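Local coordinates for protein dextranase (Pseudarthrobacter oxydans, PDB 6NZS) that probably hydrolyses internal alpha-1,6-glucosidic linkages of dextran, as an endo-acting dextranase of glycoside hydrolase family 49, at residues L39-E44 with K94-D99; Y121-Q126 with V133-P138. One frame throughout, in Å; residues are numbered along the deposited sequence.

Contacts 1 and 2 are neighbouring strand pairings in the N-terminal Ig-like region of the enzyme, their centres about 9 Å apart. Strand 96-102 pairs with 37-43 in contact 1 and, along its other edge, with 132-137, which in turn pairs with 125-129 in contact 2. The two contacts are stitched together by a probable hydrogen bond from Val98 N to Ile135 O (2.7 Å) and by a salt bridge between Asp99 OD1 and Lys134 NZ (2.7 Å). The Trp97 indole packs on the same neighbour, with its CE3 3.4 Å from Lys134 CG. Both contacts are structural packing, about 26 and 24 Å, centre to centre, from the middle of the chain.

Contact 1 of 2, residues L39-E44 with K94-D99; sequences LQVAQE and KDVWVD
Leu39 and Val41 meet Val98 and Val96 on the buried face of an antiparallel strand pair, part of the Ig-like beta domain of this enzyme. Leu39 lays CG against Val98 CG1 at 3.6 Å, the two side chains crossing obliquely. Val98 CG1, anti to its own backbone N (chi1 -179°), is met there by CG and both methyls of the leucine. Next along, Val41 CG1 sits 3.6 Å from Val96 CB. Branched and aliphatic residues suit this face: Phe90 of strand 84-92 and Ile188 of strand 176-192 pack on it from beyond the pair.

The backbone holds these side chains in register. Gln40 pairs with Asp99 and Ala42 with Trp97 through two hydrogen bonds each, and Ala42 N to Trp97 O is fairly straight at 163°. The small Ala42 shares the other face with the bulky Trp97, and with Gln40 and Asp99, which turn their polar ends to Asp52 and Lys134.

Where strand 37-43 ends and 96-102 has yet to begin, the contact turns polar and partly solvent-exposed, with waters bridging polar groups. Gln43 crosses the aliphatic part of Lys94, its NE2 3.6 Å from Lys94 CE, while its amide bonds to Asn9 and Asn45. Packing is still close here: Glu44 and Asp95 lie side by side, Glu44 CG 3.5 Å from Asp95 CB. Glu44 N reaches Asp95 O at 2.9 Å, but the donor is tilted 30° from the carbonyl plane. Glu44 OE1 and Lys94 NZ are too far apart for a salt bridge, and a water joins them instead. A second water receives the indole N-H of Trp97 NE1 at 3.1 Å and donates to Glu44 O at 2.8 Å.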
loop_
_atom_site.group_PDB
_atom_site.type_symbol
_atom_site.label_atom_id
_atom_site.label_comp_id
_atom_site.label_asym_id
_atom_site.label_seq_id
_atom_site.Cartn_x
_atom_site.Cartn_y
_atom_site.Cartn_z
ATOM N N LEU A 39 -0.731 3.125 -22.997
ATOM C CA LEU A 39 -0.040 4.339 -22.581
ATOM C C LEU A 39 1.161 4.613 -23.480
ATOM O O LEU A 39 1.919 3.699 -23.818
ATOM C CB LEU A 39 0.414 4.201 -21.124
ATOM C CG LEU A 39 0.952 5.448 -20.430
ATOM C CD1 LEU A 39 0.553 5.448 -18.959
ATOM C CD2 LEU A 39 2.449 5.488 -20.536
ATOM N N GLN A 40 1.331 5.883 -23.866
ATOM C CA GLN A 40 2.527 6.358 -24.553
ATOM C C GLN A 40 3.002 7.633 -23.872
ATOM O O GLN A 40 2.211 8.350 -23.254
ATOM C CB GLN A 40 2.263 6.640 -26.036
ATOM C CG GLN A 40 2.026 5.398 -26.876
ATOM C CD GLN A 40 1.711 5.732 -28.321
ATOM O OE1 GLN A 40 1.453 6.888 -28.657
ATOM N NE2 GLN A 40 1.737 4.721 -29.185
ATOM N N VAL A 41 4.309 7.899 -23.967
ATOM C CA VAL A 41 4.940 9.022 -23.277
ATOM C C VAL A 41 5.851 9.758 -24.245
ATOM O O VAL A 41 6.632 9.135 -24.974
ATOM C CB VAL A 41 5.778 8.563 -22.061
ATOM C CG1 VAL A 41 6.183 9.761 -21.198
ATOM C CG2 VAL A 41 5.056 7.534 -21.234
ATOM N N ALA A 42 5.794 11.086 -24.208
ATOM C CA ALA A 42 6.679 11.926 -25.001
ATOM C C ALA A 42 7.227 13.032 -24.119
ATOM O O ALA A 42 6.532 13.537 -23.239
ATOM C CB ALA A 42 5.912 12.576 -26.149
ATOM N N GLN A 43 8.478 13.423 -24.366
ATOM C CA GLN A 43 8.995 14.627 -23.729
ATOM C C GLN A 43 8.116 15.801 -24.128
ATOM O O GLN A 43 7.657 15.889 -25.269
ATOM C CB GLN A 43 10.435 14.871 -24.182
ATOM C CG GLN A 43 11.225 15.789 -23.275
ATOM C CD GLN A 43 12.708 15.767 -23.583
ATOM O OE1 GLN A 43 13.440 14.894 -23.108
ATOM N NE2 GLN A 43 13.164 16.733 -24.371
ATOM N N GLU A 44 7.859 16.702 -23.176
ATOM C CA GLU A 44 6.813 17.696 -23.410
ATOM C C GLU A 44 7.133 18.609 -24.590
ATOM O O GLU A 44 6.214 19.095 -25.262
ATOM C CB GLU A 44 6.523 18.504 -22.144
ATOM C CG GLU A 44 7.685 19.338 -21.678
ATOM C CD GLU A 44 7.733 20.725 -22.283
ATOM O OE1 GLU A 44 8.678 21.467 -21.954
ATOM O OE2 GLU A 44 6.819 21.064 -23.080
ATOM N N LYS A 94 12.410 14.872 -17.323
ATOM C CA LYS A 94 11.944 16.155 -17.826
ATOM C C LYS A 94 10.448 16.009 -18.044
ATOM O O LYS A 94 9.964 14.896 -18.272
ATOM C CB LYS A 94 12.669 16.461 -19.147
ATOM C CG LYS A 94 12.377 17.793 -19.810
ATOM C CD LYS A 94 13.426 18.051 -20.917
ATOM C CE LYS A 94 13.054 19.225 -21.807
ATOM N NZ LYS A 94 13.048 20.525 -21.100
ATOM N N ASP A 95 9.721 17.127 -17.954
ATOM C CA ASP A 95 8.265 17.108 -18.111
ATOM C C ASP A 95 7.872 16.296 -19.337
ATOM O O ASP A 95 8.505 16.391 -20.394
ATOM C CB ASP A 95 7.737 18.533 -18.319
ATOM C CG ASP A 95 7.842 19.408 -17.084
ATOM O OD1 ASP A 95 8.533 19.048 -16.119
ATOM O OD2 ASP A 95 7.226 20.496 -17.100
ATOM N N VAL A 96 6.796 15.511 -19.202
ATOM C CA VAL A 96 6.318 14.652 -20.280
ATOM C C VAL A 96 4.831 14.875 -20.509
ATOM O O VAL A 96 4.093 15.311 -19.624
ATOM C CB VAL A 96 6.569 13.150 -20.025
ATOM C CG1 VAL A 96 8.063 12.829 -20.048
ATOM C CG2 VAL A 96 5.916 12.716 -18.712
ATOM N N TRP A 97 4.400 14.554 -21.724
ATOM C CA TRP A 97 2.988 14.350 -22.029
ATOM C C TRP A 97 2.732 12.851 -22.101
ATOM O O TRP A 97 3.419 12.136 -22.837
ATOM C CB TRP A 97 2.638 14.954 -23.392
ATOM C CG TRP A 97 2.356 16.438 -23.406
ATOM C CD1 TRP A 97 3.116 17.407 -23.995
ATOM C CD2 TRP A 97 1.218 17.110 -22.838
ATOM N NE1 TRP A 97 2.530 18.641 -23.820
ATOM C CE2 TRP A 97 1.364 18.486 -23.115
ATOM C CE3 TRP A 97 0.094 16.684 -22.121
ATOM C CZ2 TRP A 97 0.428 19.437 -22.697
ATOM C CZ3 TRP A 97 -0.840 17.633 -21.713
ATOM C CH2 TRP A 97 -0.662 18.992 -22.002
ATOM N N VAL A 98 1.758 12.373 -21.330
ATOM C CA VAL A 98 1.389 10.959 -21.307
ATOM C C VAL A 98 0.025 10.815 -21.965
ATOM O O VAL A 98 -0.943 11.431 -21.513
ATOM C CB VAL A 98 1.351 10.419 -19.871
ATOM C CG1 VAL A 98 0.988 8.961 -19.884
ATOM C CG2 VAL A 98 2.702 10.623 -19.197
ATOM N N ASP A 99 -0.054 10.013 -23.031
ATOM C CA ASP A 99 -1.333 9.687 -23.661
ATOM C C ASP A 99 -1.863 8.410 -23.027
ATOM O O ASP A 99 -1.158 7.395 -22.997
ATOM C CB ASP A 99 -1.157 9.427 -25.162
ATOM C CG ASP A 99 -0.669 10.640 -25.918
ATOM O OD1 ASP A 99 -1.312 11.698 -25.822
ATOM O OD2 ASP A 99 0.356 10.524 -26.618
HETATM O O HOH W 1 11.305 21.898 -22.714
HETATM O O HOH W 2 3.917 20.535 -25.843
#

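Contact 2 of 2, residues Y121-Q126 with V133-P138; sequences YNFEKQ and VKIKVP
Phe123 fits its side chain against Ile135, Lys136 and Pro138. Its CD2 lies 3.8 Å from Ile135 CG2, and at the other side of the ring CE1 approaches Pro138 CD to 3.5 Å, the proline crossing at about a right angle. Chi1 of -64° puts CG beside the backbone N, 3.5 Å from Lys136 O. Tyr121 CB sits over one face, 3.6 Å above the plane and offset toward the rim. A flat aromatic ring suits this place, for it can span from isoleucine to proline. An alanine here would probably leave Ile135 CG2 without its ring contacts and open a gap beside Pro138.

Beyond the ring, a water accepts from Glu124 N and donates to Lys136 O, and a direct backbone bond follows, Lys136 N to Glu124 O at 2.9 Å. In the antiparallel hairpin of strands 125-129 and 132-137, Gln126 and Lys134 exchange two backbone hydrogen bonds, while Lys125 and Ile135 form a non-hydrogen-bonded pair. Long polar chains suit the face of Gln126 and Lys134, because they can pack on Trp97 of strand 96-102 while their polar ends find partners: Lys134 NZ at Asp99, and Gln126 NE2 at Glu124 OE1 (3.3 Å), met from above the carboxylate plane.

Further out, Phe146 and Tyr144 meet the Phe123 ring edge-to-face and Ile116 packs on it.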
loop_
_atom_site.group_PDB
_atom_site.type_symbol
_atom_site.label_atom_id
_atom_site.label_comp_id
_atom_site.label_asym_id
_atom_site.label_seq_id
_atom_site.Cartn_x
_atom_site.Cartn_y
_atom_site.Cartn_z
ATOM N N TYR A 121 -3.051 16.827 -7.552
ATOM C CA TYR A 121 -2.180 16.910 -8.731
ATOM C C TYR A 121 -3.027 17.476 -9.856
ATOM O O TYR A 121 -3.646 16.747 -10.638
ATOM C CB TYR A 121 -1.639 15.551 -9.157
ATOM C CG TYR A 121 -0.894 14.750 -8.126
ATOM C CD1 TYR A 121 -0.458 15.314 -6.932
ATOM C CD2 TYR A 121 -0.611 13.417 -8.361
ATOM C CE1 TYR A 121 0.211 14.547 -5.997
ATOM C CE2 TYR A 121 0.058 12.654 -7.444
ATOM C CZ TYR A 121 0.468 13.218 -6.270
ATOM O OH TYR A 121 1.120 12.441 -5.356
ATOM N N ASN A 122 -3.046 18.793 -9.951
ATOM C CA ASN A 122 -3.864 19.465 -10.953
ATOM C C ASN A 122 -3.141 19.485 -12.305
ATOM O O ASN A 122 -2.867 20.531 -12.882
ATOM C CB ASN A 122 -4.204 20.860 -10.441
ATOM C CG ASN A 122 -5.182 21.591 -11.335
ATOM O OD1 ASN A 122 -6.079 20.982 -11.926
ATOM N ND2 ASN A 122 -5.027 22.908 -11.429
ATOM N N PHE A 123 -2.820 18.287 -12.807
ATOM C CA PHE A 123 -2.099 18.177 -14.069
ATOM C C PHE A 123 -2.940 18.716 -15.220
ATOM O O PHE A 123 -4.161 18.514 -15.269
ATOM C CB PHE A 123 -1.791 16.718 -14.396
ATOM C CG PHE A 123 -0.861 16.036 -13.432
ATOM C CD1 PHE A 123 0.098 16.733 -12.718
ATOM C CD2 PHE A 123 -0.935 14.662 -13.275
ATOM C CE1 PHE A 123 0.957 16.055 -11.841
ATOM C CE2 PHE A 123 -0.088 13.992 -12.419
ATOM C CZ PHE A 123 0.860 14.686 -11.708
ATOM N N GLU A 124 -2.274 19.379 -16.163
ATOM C CA GLU A 124 -2.928 19.763 -17.407
ATOM C C GLU A 124 -3.368 18.510 -18.154
ATOM O O GLU A 124 -2.611 17.538 -18.255
ATOM C CB GLU A 124 -1.953 20.564 -18.271
ATOM C CG GLU A 124 -2.478 20.889 -19.660
ATOM C CD GLU A 124 -1.677 21.976 -20.360
ATOM O OE1 GLU A 124 -2.072 22.356 -21.486
ATOM O OE2 GLU A 124 -0.663 22.444 -19.789
ATOM N N LYS A 125 -4.601 18.525 -18.657
ATOM C CA LYS A 125 -5.160 17.424 -19.430
ATOM C C LYS A 125 -5.742 17.974 -20.722
ATOM O O LYS A 125 -6.319 19.066 -20.733
ATOM C CB LYS A 125 -6.293 16.710 -18.677
ATOM C CG LYS A 125 -5.894 16.067 -17.372
ATOM C CD LYS A 125 -7.126 15.489 -16.663
ATOM C CE LYS A 125 -8.174 16.570 -16.427
ATOM N NZ LYS A 125 -9.296 16.119 -15.558
ATOM N N GLN A 126 -5.594 17.218 -21.807
ATOM C CA GLN A 126 -6.146 17.586 -23.107
ATOM C C GLN A 126 -6.842 16.376 -23.710
ATOM O O GLN A 126 -6.305 15.267 -23.682
ATOM C CB GLN A 126 -5.036 18.029 -24.067
ATOM C CG GLN A 126 -4.208 19.203 -23.571
ATOM C CD GLN A 126 -3.286 19.748 -24.638
ATOM O OE1 GLN A 126 -3.159 19.174 -25.720
ATOM N NE2 GLN A 126 -2.609 20.851 -24.327
ATOM N N VAL A 133 -6.865 10.679 -23.676
ATOM C CA VAL A 133 -6.520 11.918 -22.995
ATOM C C VAL A 133 -5.002 12.030 -22.952
ATOM O O VAL A 133 -4.289 11.021 -22.905
ATOM C CB VAL A 133 -7.119 11.931 -21.568
ATOM C CG1 VAL A 133 -6.498 10.822 -20.697
ATOM C CG2 VAL A 133 -6.965 13.286 -20.907
ATOM N N LYS A 134 -4.509 13.265 -22.996
ATOM C CA LYS A 134 -3.093 13.572 -22.830
ATOM C C LYS A 134 -2.927 14.305 -21.505
ATOM O O LYS A 134 -3.635 15.282 -21.243
ATOM C CB LYS A 134 -2.593 14.454 -23.987
ATOM C CG LYS A 134 -1.088 14.384 -24.259
ATOM C CD LYS A 134 -0.667 15.352 -25.380
ATOM C CE LYS A 134 -1.252 14.919 -26.713
ATOM N NZ LYS A 134 -0.496 13.781 -27.326
ATOM N N ILE A 135 -2.007 13.826 -20.668
ATOM C CA ILE A 135 -1.772 14.361 -19.328
ATOM C C ILE A 135 -0.334 14.856 -19.252
ATOM O O ILE A 135 0.600 14.110 -19.574
ATOM C CB ILE A 135 -1.996 13.278 -18.256
ATOM C CG1 ILE A 135 -3.408 12.713 -18.361
ATOM C CG2 ILE A 135 -1.733 13.828 -16.856
ATOM C CD1 ILE A 135 -3.548 11.362 -17.687
ATOM N N LYS A 136 -0.146 16.094 -18.795
ATOM C CA LYS A 136 1.202 16.636 -18.636
ATOM C C LYS A 136 1.681 16.326 -17.226
ATOM O O LYS A 136 1.121 16.831 -16.248
ATOM C CB LYS A 136 1.239 18.135 -18.895
ATOM C CG LYS A 136 2.665 18.673 -18.882
ATOM C CD LYS A 136 2.678 20.172 -19.102
ATOM C CE LYS A 136 3.205 20.515 -20.476
ATOM N NZ LYS A 136 4.282 21.528 -20.362
ATOM N N VAL A 137 2.708 15.490 -17.117
ATOM C CA VAL A 137 3.288 15.129 -15.825
ATOM C C VAL A 137 4.582 15.925 -15.665
ATOM O O VAL A 137 5.544 15.679 -16.411
ATOM C CB VAL A 137 3.545 13.619 -15.716
ATOM C CG1 VAL A 137 4.083 13.282 -14.337
ATOM C CG2 VAL A 137 2.256 12.830 -15.988
ATOM N N PRO A 138 4.642 16.889 -14.759
ATOM C CA PRO A 138 5.888 17.629 -14.567
ATOM C C PRO A 138 6.928 16.732 -13.926
ATOM O O PRO A 138 6.609 15.803 -13.172
ATOM C CB PRO A 138 5.483 18.763 -13.620
ATOM C CG PRO A 138 4.319 18.224 -12.862
ATOM C CD PRO A 138 3.612 17.260 -13.771
HETATM O O HOH W 3 0.579 19.471 -15.657
#